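Local structure of SusD homolog (Bacteroides thetaiotaomicron VPI-5482, 3FDH) at residues 147-151 against 473-477; 126-130 against 463-467; 67-71 against 486-490. The protein probably binds sugars at the outer membrane as a predicted lipoprotein of the SusD/RagB family, like its starch-utilisation relatives. Residues are numbered along the deposited sequence.

Contact 1: 147-151 against 473-477; sequences MTPKM and ANPEV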
loop_
_atom_site.group_PDB
_atom_site.type_symbol
_atom_site.label_atom_id
_atom_site.label_comp_id
_atom_site.label_asym_id
_atom_site.label_seq_id
_atom_site.Cartn_x
_atom_site.Cartn_y
_atom_site.Cartn_z
HETATM N N MSE A 147 -15.811 -22.495 15.861
HETATM C CA MSE A 147 -15.879 -23.731 15.071
HETATM C C MSE A 147 -15.169 -23.466 13.773
HETATM O O MSE A 147 -13.943 -23.346 13.705
HETATM C CB MSE A 147 -17.337 -24.082 14.750
ATOM N N THR A 148 -15.994 -23.422 12.736
ATOM C CA THR A 148 -15.578 -22.974 11.410
ATOM C C THR A 148 -16.230 -21.599 11.336
ATOM O O THR A 148 -17.452 -21.494 11.233
ATOM C CB THR A 148 -16.068 -23.882 10.292
ATOM O OG1 THR A 148 -17.449 -24.186 10.500
ATOM C CG2 THR A 148 -15.277 -25.181 10.296
ATOM N N PRO A 149 -15.429 -20.537 11.470
ATOM C CA PRO A 149 -15.953 -19.175 11.479
ATOM C C PRO A 149 -16.778 -18.813 10.283
ATOM O O PRO A 149 -16.491 -19.218 9.149
ATOM C CB PRO A 149 -14.692 -18.319 11.504
ATOM C CG PRO A 149 -13.714 -19.139 12.196
ATOM C CD PRO A 149 -14.004 -20.567 11.824
ATOM N N LYS A 150 -17.816 -18.047 10.560
ATOM C CA LYS A 150 -18.686 -17.569 9.506
ATOM C C LYS A 150 -17.961 -16.484 8.775
ATOM O O LYS A 150 -17.043 -15.850 9.288
ATOM C CB LYS A 150 -20.011 -16.992 10.031
ATOM C CG LYS A 150 -19.898 -15.649 10.741
ATOM C CD LYS A 150 -21.264 -15.155 11.206
ATOM C CE LYS A 150 -21.247 -13.715 11.720
ATOM N NZ LYS A 150 -21.017 -12.686 10.637
HETATM N N MSE A 151 -18.401 -16.277 7.549
HETATM C CA MSE A 151 -17.921 -15.158 6.797
HETATM C C MSE A 151 -18.740 -13.922 7.190
HETATM O O MSE A 151 -19.947 -13.965 7.349
HETATM C CB MSE A 151 -17.944 -15.453 5.304
HETATM C CG MSE A 151 -16.804 -16.420 4.829
HETATM SE SE MSE A 151 -17.242 -16.773 3.061
HETATM C CE MSE A 151 -16.424 -15.171 2.297
ATOM N N ALA A 473 -10.509 -25.873 4.859
ATOM C CA ALA A 473 -11.038 -25.975 6.229
ATOM C C ALA A 473 -12.415 -25.371 6.446
ATOM O O ALA A 473 -13.093 -25.711 7.419
ATOM C CB ALA A 473 -10.046 -25.314 7.198
ATOM N N ASN A 474 -12.827 -24.475 5.545
ATOM C CA ASN A 474 -14.085 -23.728 5.731
ATOM C C ASN A 474 -15.053 -23.853 4.546
ATOM O O ASN A 474 -14.856 -23.238 3.514
ATOM C CB ASN A 474 -13.737 -22.254 6.005
ATOM C CG ASN A 474 -14.911 -21.457 6.566
ATOM O OD1 ASN A 474 -16.034 -21.541 6.071
ATOM N ND2 ASN A 474 -14.642 -20.661 7.594
ATOM N N PRO A 475 -16.123 -24.658 4.698
ATOM C CA PRO A 475 -17.035 -24.869 3.580
ATOM C C PRO A 475 -17.647 -23.604 3.014
ATOM O O PRO A 475 -18.013 -23.554 1.834
ATOM C CB PRO A 475 -18.127 -25.758 4.171
ATOM C CG PRO A 475 -17.500 -26.418 5.352
ATOM C CD PRO A 475 -16.497 -25.442 5.889
ATOM N N GLU A 476 -17.709 -22.581 3.856
ATOM C CA GLU A 476 -18.330 -21.314 3.473
ATOM C C GLU A 476 -17.385 -20.559 2.560
ATOM O O GLU A 476 -17.772 -19.988 1.536
ATOM C CB GLU A 476 -18.645 -20.489 4.715
ATOM C CG GLU A 476 -19.550 -19.311 4.454
ATOM C CD GLU A 476 -20.166 -18.754 5.735
ATOM O OE1 GLU A 476 -20.116 -19.442 6.786
ATOM O OE2 GLU A 476 -20.754 -17.664 5.669
ATOM N N VAL A 477 -16.119 -20.641 2.921
ATOM C CA VAL A 477 -15.076 -19.965 2.161
ATOM C C VAL A 477 -14.873 -20.761 0.871
ATOM O O VAL A 477 -14.641 -20.205 -0.198
ATOM C CB VAL A 477 -13.777 -19.835 2.965
ATOM C CG1 VAL A 477 -12.688 -19.164 2.111
ATOM C CG2 VAL A 477 -14.007 -19.000 4.229
HETATM O O HOH W 1 -21.887 -15.732 6.978
#
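The amide of Asn474 does two jobs at once. With chi1 at t, its OD1 turns back to cap the first turn of helix 475-481, accepting from Glu476 N at 3.0 Å and Val477 N at 3.3 Å, while ND2 reaches across to donate to Pro149 O at 2.8 Å. The N-cap thus spends OD1 on its own helix and ND2 on the 147-151 segment. Glu476, extended with chi1 and chi2 both t, brings its carboxylate under the backbone of 150-151: OE1 lies 3.6 Å from Lys150 CA, and OE2 accepts a weak hydrogen bond from Met151 N at 3.3 Å. Water 1 reinforces this by donating to both Met151 O (2.7 Å) and Glu476 OE2 (2.6 Å). Met151, a selenomethionine in the m, t, p conformation, lays CG 3.9 Å from Val477 CG2 and carries on to Tyr466. Lys150 points its CB away, and its ammonium makes a salt bridge with Asp152 instead of Glu476. Thr148 covers the outer end, CG2 3.7 Å from Ala473 O. Side-chain groups of the helix start satisfy main-chain atoms of an irregular segment, so the polar bonds to the loop run to its backbone, while Met151 adds apolar packing on Val477.

Contact 2: 126-130 against 463-467; sequences FFGDA and RYPYG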
loop_
_atom_site.group_PDB
_atom_site.type_symbol
_atom_site.label_atom_id
_atom_site.label_comp_id
_atom_site.label_asym_id
_atom_site.label_seq_id
_atom_site.Cartn_x
_atom_site.Cartn_y
_atom_site.Cartn_z
ATOM N N PHE A 126 -8.905 -6.799 0.285
ATOM C CA PHE A 126 -8.352 -7.717 -0.704
ATOM C C PHE A 126 -9.210 -8.898 -0.975
ATOM O O PHE A 126 -9.282 -9.336 -2.108
ATOM C CB PHE A 126 -6.887 -8.067 -0.387
ATOM C CG PHE A 126 -6.012 -6.951 -0.702
ATOM C CD1 PHE A 126 -5.872 -5.889 0.188
ATOM C CD2 PHE A 126 -5.451 -6.854 -1.949
ATOM C CE1 PHE A 126 -5.174 -4.806 -0.170
ATOM C CE2 PHE A 126 -4.718 -5.794 -2.292
ATOM C CZ PHE A 126 -4.591 -4.752 -1.424
ATOM N N PHE A 127 -9.894 -9.382 0.044
ATOM C CA PHE A 127 -10.658 -10.596 -0.124
ATOM C C PHE A 127 -12.161 -10.441 -0.130
ATOM O O PHE A 127 -12.872 -11.327 -0.582
ATOM C CB PHE A 127 -10.205 -11.633 0.919
ATOM C CG PHE A 127 -8.761 -11.946 0.807
ATOM C CD1 PHE A 127 -8.326 -12.876 -0.091
ATOM C CD2 PHE A 127 -7.834 -11.295 1.599
ATOM C CE1 PHE A 127 -6.993 -13.158 -0.213
ATOM C CE2 PHE A 127 -6.501 -11.556 1.477
ATOM C CZ PHE A 127 -6.068 -12.479 0.568
ATOM N N GLY A 128 -12.624 -9.288 0.319
ATOM C CA GLY A 128 -14.056 -8.988 0.377
ATOM C C GLY A 128 -14.641 -9.536 1.642
ATOM O O GLY A 128 -14.066 -9.400 2.725
ATOM N N ASP A 129 -15.796 -10.169 1.471
ATOM C CA ASP A 129 -16.476 -10.858 2.561
ATOM C C ASP A 129 -15.542 -11.968 3.008
ATOM O O ASP A 129 -14.957 -12.682 2.171
ATOM C CB ASP A 129 -17.777 -11.477 2.121
ATOM C CG ASP A 129 -18.864 -10.445 1.846
ATOM O OD1 ASP A 129 -18.589 -9.232 1.716
ATOM O OD2 ASP A 129 -20.004 -10.890 1.751
ATOM N N ALA A 130 -15.471 -12.173 4.319
ATOM C CA ALA A 130 -14.471 -13.086 4.860
ATOM C C ALA A 130 -14.616 -13.269 6.371
ATOM O O ALA A 130 -15.252 -12.442 7.038
ATOM C CB ALA A 130 -13.032 -12.485 4.538
ATOM N N ARG A 463 -10.213 -8.396 -7.091
ATOM C CA ARG A 463 -9.908 -8.844 -5.726
ATOM C C ARG A 463 -8.895 -9.960 -5.771
ATOM O O ARG A 463 -8.564 -10.436 -6.863
ATOM C CB ARG A 463 -11.193 -9.385 -5.070
ATOM C CG ARG A 463 -11.798 -10.589 -5.747
ATOM C CD ARG A 463 -13.313 -10.613 -5.535
ATOM N NE ARG A 463 -13.702 -10.881 -4.153
ATOM C CZ ARG A 463 -14.889 -10.621 -3.627
ATOM N NH1 ARG A 463 -15.836 -10.022 -4.338
ATOM N NH2 ARG A 463 -15.108 -10.945 -2.360
ATOM N N TYR A 464 -8.463 -10.398 -4.581
ATOM C CA TYR A 464 -7.527 -11.530 -4.433
ATOM C C TYR A 464 -8.333 -12.771 -4.065
ATOM O O TYR A 464 -9.292 -12.673 -3.284
ATOM C CB TYR A 464 -6.502 -11.316 -3.345
ATOM C CG TYR A 464 -5.452 -10.281 -3.749
ATOM C CD1 TYR A 464 -5.708 -9.435 -4.790
ATOM C CD2 TYR A 464 -4.261 -10.175 -3.066
ATOM C CE1 TYR A 464 -4.762 -8.464 -5.147
ATOM C CE2 TYR A 464 -3.354 -9.250 -3.413
ATOM C CZ TYR A 464 -3.592 -8.412 -4.436
ATOM O OH TYR A 464 -2.587 -7.480 -4.705
ATOM N N PRO A 465 -7.909 -13.951 -4.559
ATOM C CA PRO A 465 -8.631 -15.145 -4.170
ATOM C C PRO A 465 -8.365 -15.592 -2.724
ATOM O O PRO A 465 -7.269 -15.408 -2.170
ATOM C CB PRO A 465 -8.088 -16.208 -5.147
ATOM C CG PRO A 465 -6.715 -15.719 -5.508
ATOM C CD PRO A 465 -6.885 -14.240 -5.592
ATOM N N TYR A 466 -9.384 -16.176 -2.129
ATOM C CA TYR A 466 -9.279 -16.713 -0.761
ATOM C C TYR A 466 -8.188 -17.782 -0.673
ATOM O O TYR A 466 -7.936 -18.556 -1.623
ATOM C CB TYR A 466 -10.599 -17.328 -0.283
ATOM C CG TYR A 466 -11.790 -16.372 -0.237
ATOM C CD1 TYR A 466 -11.858 -15.362 0.712
ATOM C CD2 TYR A 466 -12.838 -16.489 -1.145
ATOM C CE1 TYR A 466 -12.944 -14.463 0.745
ATOM C CE2 TYR A 466 -13.939 -15.611 -1.107
ATOM C CZ TYR A 466 -13.991 -14.620 -0.152
ATOM O OH TYR A 466 -15.059 -13.760 -0.128
ATOM N N GLY A 467 -7.583 -17.852 0.507
ATOM C CA GLY A 467 -6.500 -18.795 0.771
ATOM C C GLY A 467 -7.009 -20.196 0.815
ATOM O O GLY A 467 -8.068 -20.469 1.362
HETATM O O HOH W 2 -11.840 -12.789 -2.605
#
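Aromatic rings make up the centre of this buried contact. Phe126 points a ring edge at the face of Tyr464 in a T-shaped pair, centroids 4.7 Å apart and planes at 67°, with CD2 of Phe126 3.5 Å from CZ of Tyr464. Phe127 fills the next space: its CE1 packs 3.7 Å from Tyr464 CB, and its CB lies 3.9 Å from Tyr466 CE1. Trp79 meets the Phe127 ring edge-to-face, and Phe75 stacks on Tyr464, so the cluster extends well into the core. The same CE1 of Phe127 sits 3.0 Å from Pro465 O, which approaches the ring at its edge.

Moving outward, the carbonyls at the end of helix 106-127 find partners in the crossing segment. Phe126 O accepts from Tyr464 N at 2.8 Å, almost straight at 171°, and Phe127 O accepts from Arg463 NH2 at 2.9 Å. Water 2 donates to Phe127 O and Tyr464 O and accepts from Arg463 NE. Arg463 also donates through NH1 to Glu490 O and forms a salt bridge with the C-terminal carboxylate of Arg499. Gly128 leaves the helix with positive phi, and a CB there would collide with Arg463 NH2. Beyond it, Tyr466 OH donates to Asp129 O at 2.5 Å, although the position of that oxygen is less certain. This is a helix C-terminus ended by a positive-phi glycine, its last carbonyls taken up by a distant loop in the mainly helical SusD-like fold.

Contact 3: 67-71 against 486-490; sequences NEPSS and YVYSE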
loop_
_atom_site.group_PDB
_atom_site.type_symbol
_atom_site.label_atom_id
_atom_site.label_comp_id
_atom_site.label_asym_id
_atom_site.label_seq_id
_atom_site.Cartn_x
_atom_site.Cartn_y
_atom_site.Cartn_z
ATOM N N ASN A 67 -3.930 -18.161 -14.824
ATOM C CA ASN A 67 -4.193 -18.938 -13.595
ATOM C C ASN A 67 -3.847 -18.275 -12.280
ATOM O O ASN A 67 -4.618 -18.289 -11.317
ATOM C CB ASN A 67 -3.374 -20.208 -13.654
ATOM C CG ASN A 67 -3.810 -21.116 -14.789
ATOM O OD1 ASN A 67 -4.986 -21.182 -15.105
ATOM N ND2 ASN A 67 -2.856 -21.794 -15.421
ATOM N N GLU A 68 -2.650 -17.722 -12.254
ATOM C CA GLU A 68 -2.083 -17.168 -11.031
ATOM C C GLU A 68 -2.993 -16.193 -10.254
ATOM O O GLU A 68 -3.097 -16.268 -9.032
ATOM C CB GLU A 68 -0.740 -16.481 -11.335
ATOM C CG GLU A 68 0.080 -16.026 -10.131
ATOM C CD GLU A 68 0.716 -17.153 -9.360
ATOM O OE1 GLU A 68 0.692 -18.312 -9.814
ATOM O OE2 GLU A 68 1.296 -16.863 -8.282
ATOM N N PRO A 69 -3.657 -15.274 -10.955
ATOM C CA PRO A 69 -4.442 -14.316 -10.182
ATOM C C PRO A 69 -5.693 -14.819 -9.535
ATOM O O PRO A 69 -6.236 -14.134 -8.668
ATOM C CB PRO A 69 -4.792 -13.213 -11.201
ATOM C CG PRO A 69 -3.892 -13.467 -12.405
ATOM C CD PRO A 69 -3.526 -14.903 -12.369
ATOM N N SER A 70 -6.116 -16.024 -9.910
ATOM C CA SER A 70 -7.394 -16.580 -9.438
ATOM C C SER A 70 -7.263 -17.874 -8.640
ATOM O O SER A 70 -8.273 -18.515 -8.247
ATOM C CB SER A 70 -8.342 -16.806 -10.628
ATOM O OG SER A 70 -7.864 -17.815 -11.509
ATOM N N SER A 71 -6.025 -18.296 -8.455
ATOM C CA SER A 71 -5.730 -19.522 -7.673
ATOM C C SER A 71 -5.706 -19.256 -6.181
ATOM O O SER A 71 -5.026 -18.351 -5.728
ATOM C CB SER A 71 -4.381 -20.156 -8.085
ATOM O OG SER A 71 -4.052 -21.197 -7.180
ATOM N N TYR A 486 -14.445 -15.832 -10.095
ATOM C CA TYR A 486 -15.182 -14.696 -9.468
ATOM C C TYR A 486 -14.264 -13.496 -9.201
ATOM O O TYR A 486 -14.693 -12.346 -9.121
ATOM C CB TYR A 486 -15.906 -15.159 -8.174
ATOM C CG TYR A 486 -14.948 -15.234 -7.007
ATOM C CD1 TYR A 486 -13.998 -16.255 -6.901
ATOM C CD2 TYR A 486 -14.942 -14.228 -6.042
ATOM C CE1 TYR A 486 -13.076 -16.276 -5.838
ATOM C CE2 TYR A 486 -14.053 -14.267 -4.973
ATOM C CZ TYR A 486 -13.114 -15.270 -4.877
ATOM O OH TYR A 486 -12.212 -15.242 -3.820
ATOM N N VAL A 487 -12.964 -13.748 -9.149
ATOM C CA VAL A 487 -12.029 -12.663 -8.833
ATOM C C VAL A 487 -12.072 -11.629 -9.961
ATOM O O VAL A 487 -11.723 -10.470 -9.779
ATOM C CB VAL A 487 -10.565 -13.156 -8.576
ATOM C CG1 VAL A 487 -10.532 -14.261 -7.466
ATOM C CG2 VAL A 487 -9.935 -13.631 -9.825
ATOM N N TYR A 488 -12.564 -12.047 -11.110
ATOM C CA TYR A 488 -12.598 -11.160 -12.257
ATOM C C TYR A 488 -13.967 -10.572 -12.527
ATOM O O TYR A 488 -14.084 -9.660 -13.346
ATOM C CB TYR A 488 -12.156 -11.889 -13.527
ATOM C CG TYR A 488 -10.745 -12.441 -13.512
ATOM C CD1 TYR A 488 -9.678 -11.601 -13.405
ATOM C CD2 TYR A 488 -10.500 -13.797 -13.636
ATOM C CE1 TYR A 488 -8.359 -12.096 -13.414
ATOM C CE2 TYR A 488 -9.209 -14.303 -13.649
ATOM C CZ TYR A 488 -8.139 -13.443 -13.532
ATOM O OH TYR A 488 -6.843 -13.933 -13.569
ATOM N N SER A 489 -14.997 -11.127 -11.896
ATOM C CA SER A 489 -16.368 -10.676 -12.130
ATOM C C SER A 489 -17.113 -10.091 -10.914
ATOM O O SER A 489 -18.088 -9.403 -11.071
ATOM C CB SER A 489 -17.201 -11.848 -12.632
ATOM O OG SER A 489 -17.192 -12.871 -11.670
ATOM N N GLU A 490 -16.628 -10.340 -9.709
ATOM C CA GLU A 490 -17.346 -9.921 -8.515
ATOM C C GLU A 490 -16.599 -8.851 -7.766
ATOM O O GLU A 490 -15.694 -9.150 -7.015
ATOM C CB GLU A 490 -17.541 -11.115 -7.585
ATOM C CG GLU A 490 -18.519 -12.186 -8.140
ATOM C CD GLU A 490 -19.935 -11.707 -8.201
ATOM O OE1 GLU A 490 -20.236 -10.639 -7.642
ATOM O OE2 GLU A 490 -20.789 -12.411 -8.803
HETATM O O HOH W 3 -6.563 -16.592 -13.614
#
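Asn67 opens the turn: its carbonyl O accepts from Ser70 N at 3.1 Å, folding the backbone so that Pro69 and Ser70 face the 486-490 segment. Glu68 turns its side chain away, to Tyr44 and Gln58. Pro69 is the first residue to touch; its CG comes within 3.2 Å of Tyr488 OH, its CB lies 4.1 Å from Tyr488 CZ, and its O is 3.9 Å from Val487 CG2. Ser70 then places CB 3.6 Å from the same Val487 CG2 and 4.0 Å from Tyr488 CE2. Water 3 joins the two sides, donating to Ser70 OG at 2.8 Å and lying 2.7 Å from Tyr488 OH. Ser71 points away and bonds to Ser73. The interface is small, 183 Å² in all. It sets the loop between helices 57-63 and 76-95 against the tail that follows helix 475-481, with Ser70 O also bonded to Tyr481 at the end of that helix.

The three contacts form a bent chain on one side of the molecule's centre, with contact 2 at the bend. Its centre is about 14 Å from that of contact 1 and 10 Å from that of contact 3; contacts 1 and 3 have centres about 20 Å apart and do not touch. Met151 and Val477 of contact 1 pack on Tyr466, and contacts 2 and 3 share the Arg463-Glu490 hydrogen bond. Along the chain, contacts 1 and 2 interlock, and contact 3 spans both. Helix 475-481 runs from contact 1 toward contact 3, so the C-terminal tail packs against the end of helix 106-127, the loop between helices 57-63 and 76-95, and the loop leading into strand 151-152.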